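PDB 3VV3: deseasin MCP-01 from Pseudoalteromonas sp., which probably cleaves peptide bonds as a subtilisin-family serine protease that degrades collagen. Local coordinates for residues V53-A61 and S256-A264. Residues are numbered along the deposited sequence; the frame is centred on the assembly and turned at random.
Sequences VDYSHPDLA and STVPGNSYA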
loop_
_atom_site.group_PDB
_atom_site.type_symbol
_atom_site.label_atom_id
_atom_site.label_comp_id
_atom_site.label_asym_id
_atom_site.label_seq_id
_atom_site.Cartn_x
_atom_site.Cartn_y
_atom_site.Cartn_z
ATOM N N VAL A 53 11.397 -6.473 -10.423
ATOM C CA VAL A 53 12.130 -7.336 -9.500
ATOM C C VAL A 53 13.542 -6.792 -9.382
ATOM O O VAL A 53 14.210 -6.594 -10.389
ATOM C CB VAL A 53 12.222 -8.782 -10.035
ATOM C CG1 VAL A 53 13.034 -9.662 -9.081
ATOM C CG2 VAL A 53 10.820 -9.363 -10.248
ATOM N N ASP A 54 13.997 -6.515 -8.165
ATOM C CA ASP A 54 15.391 -6.114 -8.001
ATOM C C ASP A 54 16.277 -7.353 -7.971
ATOM O O ASP A 54 16.614 -7.866 -6.896
ATOM C CB ASP A 54 15.611 -5.289 -6.732
ATOM C CG ASP A 54 17.045 -4.785 -6.613
ATOM O OD1 ASP A 54 17.862 -5.080 -7.515
ATOM O OD2 ASP A 54 17.361 -4.096 -5.621
ATOM N N TYR A 55 16.657 -7.812 -9.162
ATOM C CA TYR A 55 17.466 -9.016 -9.320
ATOM C C TYR A 55 18.902 -8.804 -8.846
ATOM O O TYR A 55 19.705 -9.737 -8.861
ATOM C CB TYR A 55 17.454 -9.471 -10.792
ATOM C CG TYR A 55 17.731 -8.330 -11.743
ATOM C CD1 TYR A 55 19.029 -7.875 -11.948
ATOM C CD2 TYR A 55 16.696 -7.683 -12.404
ATOM C CE1 TYR A 55 19.288 -6.822 -12.798
ATOM C CE2 TYR A 55 16.943 -6.627 -13.258
ATOM C CZ TYR A 55 18.243 -6.197 -13.446
ATOM O OH TYR A 55 18.505 -5.149 -14.283
ATOM N N SER A 56 19.225 -7.579 -8.436
ATOM C CA SER A 56 20.566 -7.271 -7.924
ATOM C C SER A 56 20.644 -7.377 -6.398
ATOM O O SER A 56 21.730 -7.348 -5.820
ATOM C CB SER A 56 21.019 -5.879 -8.379
ATOM O OG SER A 56 20.510 -4.855 -7.533
ATOM N N HIS A 57 19.493 -7.493 -5.746
ATOM C CA HIS A 57 19.457 -7.659 -4.294
ATOM C C HIS A 57 20.217 -8.926 -3.886
ATOM O O HIS A 57 19.999 -10.007 -4.445
ATOM C CB HIS A 57 18.004 -7.726 -3.795
ATOM C CG HIS A 57 17.870 -7.681 -2.305
ATOM N ND1 HIS A 57 17.195 -6.677 -1.643
ATOM C CD2 HIS A 57 18.339 -8.513 -1.346
ATOM C CE1 HIS A 57 17.244 -6.900 -0.341
ATOM N NE2 HIS A 57 17.933 -8.008 -0.135
ATOM N N PRO A 58 21.138 -8.797 -2.921
ATOM C CA PRO A 58 21.932 -9.957 -2.496
ATOM C C PRO A 58 21.100 -11.179 -2.084
ATOM O O PRO A 58 21.593 -12.310 -2.185
ATOM C CB PRO A 58 22.721 -9.411 -1.298
ATOM C CG PRO A 58 22.881 -7.955 -1.602
ATOM C CD PRO A 58 21.587 -7.546 -2.283
ATOM N N ASP A 59 19.865 -10.973 -1.628
ATOM C CA ASP A 59 19.032 -12.104 -1.237
ATOM C C ASP A 59 18.060 -12.566 -2.334
ATOM O O ASP A 59 17.241 -13.451 -2.092
ATOM C CB ASP A 59 18.286 -11.843 0.091
ATOM C CG ASP A 59 18.224 -13.082 0.972
ATOM O OD1 ASP A 59 19.107 -13.957 0.816
ATOM O OD2 ASP A 59 17.300 -13.196 1.809
ATOM N N LEU A 60 18.159 -11.984 -3.532
ATOM C CA LEU A 60 17.361 -12.457 -4.675
ATOM C C LEU A 60 18.208 -12.904 -5.865
ATOM O O LEU A 60 17.757 -13.718 -6.671
ATOM C CB LEU A 60 16.392 -11.372 -5.159
ATOM C CG LEU A 60 15.260 -10.975 -4.213
ATOM C CD1 LEU A 60 14.472 -9.806 -4.796
ATOM C CD2 LEU A 60 14.348 -12.147 -3.938
ATOM N N ALA A 61 19.421 -12.365 -5.974
ATOM C CA ALA A 61 20.259 -12.554 -7.161
ATOM C C ALA A 61 20.403 -14.011 -7.594
ATOM O O ALA A 61 20.346 -14.322 -8.789
ATOM C CB ALA A 61 21.639 -11.922 -6.952
ATOM N N SER A 256 10.054 -8.774 4.085
ATOM C CA SER A 256 10.648 -9.309 2.870
ATOM C C SER A 256 11.693 -8.349 2.320
ATOM O O SER A 256 11.965 -7.296 2.904
ATOM C CB SER A 256 9.562 -9.591 1.820
ATOM O OG SER A 256 10.078 -10.351 0.731
ATOM N N THR A 257 12.286 -8.734 1.199
ATOM C CA THR A 257 13.269 -7.920 0.499
ATOM C C THR A 257 12.669 -6.671 -0.143
ATOM O O THR A 257 11.586 -6.733 -0.731
ATOM C CB THR A 257 13.899 -8.742 -0.643
ATOM O OG1 THR A 257 12.856 -9.382 -1.392
ATOM C CG2 THR A 257 14.817 -9.832 -0.085
ATOM N N VAL A 258 13.389 -5.553 -0.054
ATOM C CA VAL A 258 13.096 -4.363 -0.860
ATOM C C VAL A 258 14.397 -3.835 -1.484
ATOM O O VAL A 258 15.484 -4.177 -1.026
ATOM C CB VAL A 258 12.389 -3.249 -0.059
ATOM C CG1 VAL A 258 11.004 -3.721 0.415
ATOM C CG2 VAL A 258 13.244 -2.808 1.121
ATOM N N PRO A 259 14.292 -3.006 -2.531
ATOM C CA PRO A 259 15.503 -2.551 -3.227
ATOM C C PRO A 259 16.481 -1.781 -2.336
ATOM O O PRO A 259 16.132 -1.327 -1.244
ATOM C CB PRO A 259 14.950 -1.657 -4.343
ATOM C CG PRO A 259 13.562 -2.201 -4.593
ATOM C CD PRO A 259 13.068 -2.550 -3.212
ATOM N N GLY A 260 17.715 -1.645 -2.809
ATOM C CA GLY A 260 18.760 -1.035 -2.009
ATOM C C GLY A 260 19.243 -1.947 -0.893
ATOM O O GLY A 260 19.564 -1.474 0.199
ATOM N N ASN A 261 19.268 -3.253 -1.160
ATOM C CA ASN A 261 19.800 -4.237 -0.211
ATOM C C ASN A 261 19.204 -4.071 1.182
ATOM O O ASN A 261 19.918 -4.080 2.187
ATOM C CB ASN A 261 21.331 -4.147 -0.147
ATOM C CG ASN A 261 21.952 -5.259 0.680
ATOM O OD1 ASN A 261 21.356 -6.315 0.876
ATOM N ND2 ASN A 261 23.167 -5.023 1.168
ATOM N N SER A 262 17.888 -3.918 1.235
ATOM C CA SER A 262 17.200 -3.704 2.500
ATOM C C SER A 262 16.032 -4.670 2.659
ATOM O O SER A 262 15.773 -5.506 1.790
ATOM C CB SER A 262 16.690 -2.260 2.601
ATOM O OG SER A 262 17.746 -1.320 2.477
ATOM N N TYR A 263 15.336 -4.543 3.783
ATOM C CA TYR A 263 14.192 -5.386 4.101
ATOM C C TYR A 263 13.135 -4.498 4.723
ATOM O O TYR A 263 13.458 -3.505 5.371
ATOM C CB TYR A 263 14.606 -6.516 5.056
ATOM C CG TYR A 263 15.772 -7.287 4.492
ATOM C CD1 TYR A 263 17.080 -6.834 4.665
ATOM C CD2 TYR A 263 15.569 -8.423 3.731
ATOM C CE1 TYR A 263 18.153 -7.514 4.118
ATOM C CE2 TYR A 263 16.636 -9.116 3.178
ATOM C CZ TYR A 263 17.925 -8.659 3.372
ATOM O OH TYR A 263 18.982 -9.349 2.813
ATOM N N ALA A 264 11.871 -4.841 4.500
ATOM C CA ALA A 264 10.781 -4.045 5.034
ATOM C C ALA A 264 9.558 -4.907 5.282
ATOM O O ALA A 264 9.389 -5.965 4.672
ATOM C CB ALA A 264 10.438 -2.906 4.083
HETATM O O HOH W 1 19.233 -4.295 -3.710
HETATM O O HOH W 2 18.367 -1.547 -5.778
#
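With CG anti to the backbone N (chi1 -171°), His57 extends its imidazole into the hairpin of strands 254-258 and 262-266, and Asp54, also anti (chi1 -176°), sends its carboxylate to the turn of that hairpin. The imidazole lies between Thr257 CG2, 3.8 Å from its centroid on one face, and Asn261 CA over the other. At its rim ND1 gives a weak, bent hydrogen bond to Val258 O (3.1 Å), while NE2 points almost straight at Tyr263 OH in a long, weak one. The imidazole also turns its edge to the Tyr263 face, planes at 79°. Pro58 CG rests on Asn261 OD1 at 3.3 Å. Asp54 divides its oxygens: OD1 accepts from Ser56 N, closing an Asx turn, and from Ser56 OG as well, whereas OD2 accepts from two waters, each 2.7 Å away, that in turn accept from Gly260 N and Asn261 N. An alanine in place of Asp54 would probably cost both waters their shared acceptor and leave the turn at Ser56 less firmly held. Thr257 OG1 bonds to Thr107 O of helix 105-114. The arrangement joins the loop after strand 45-50 to a three-residue hairpin loop, Pro259-Gly260-Asn261, between Val258 and Ser262, within the subtilisin-like alpha/beta fold.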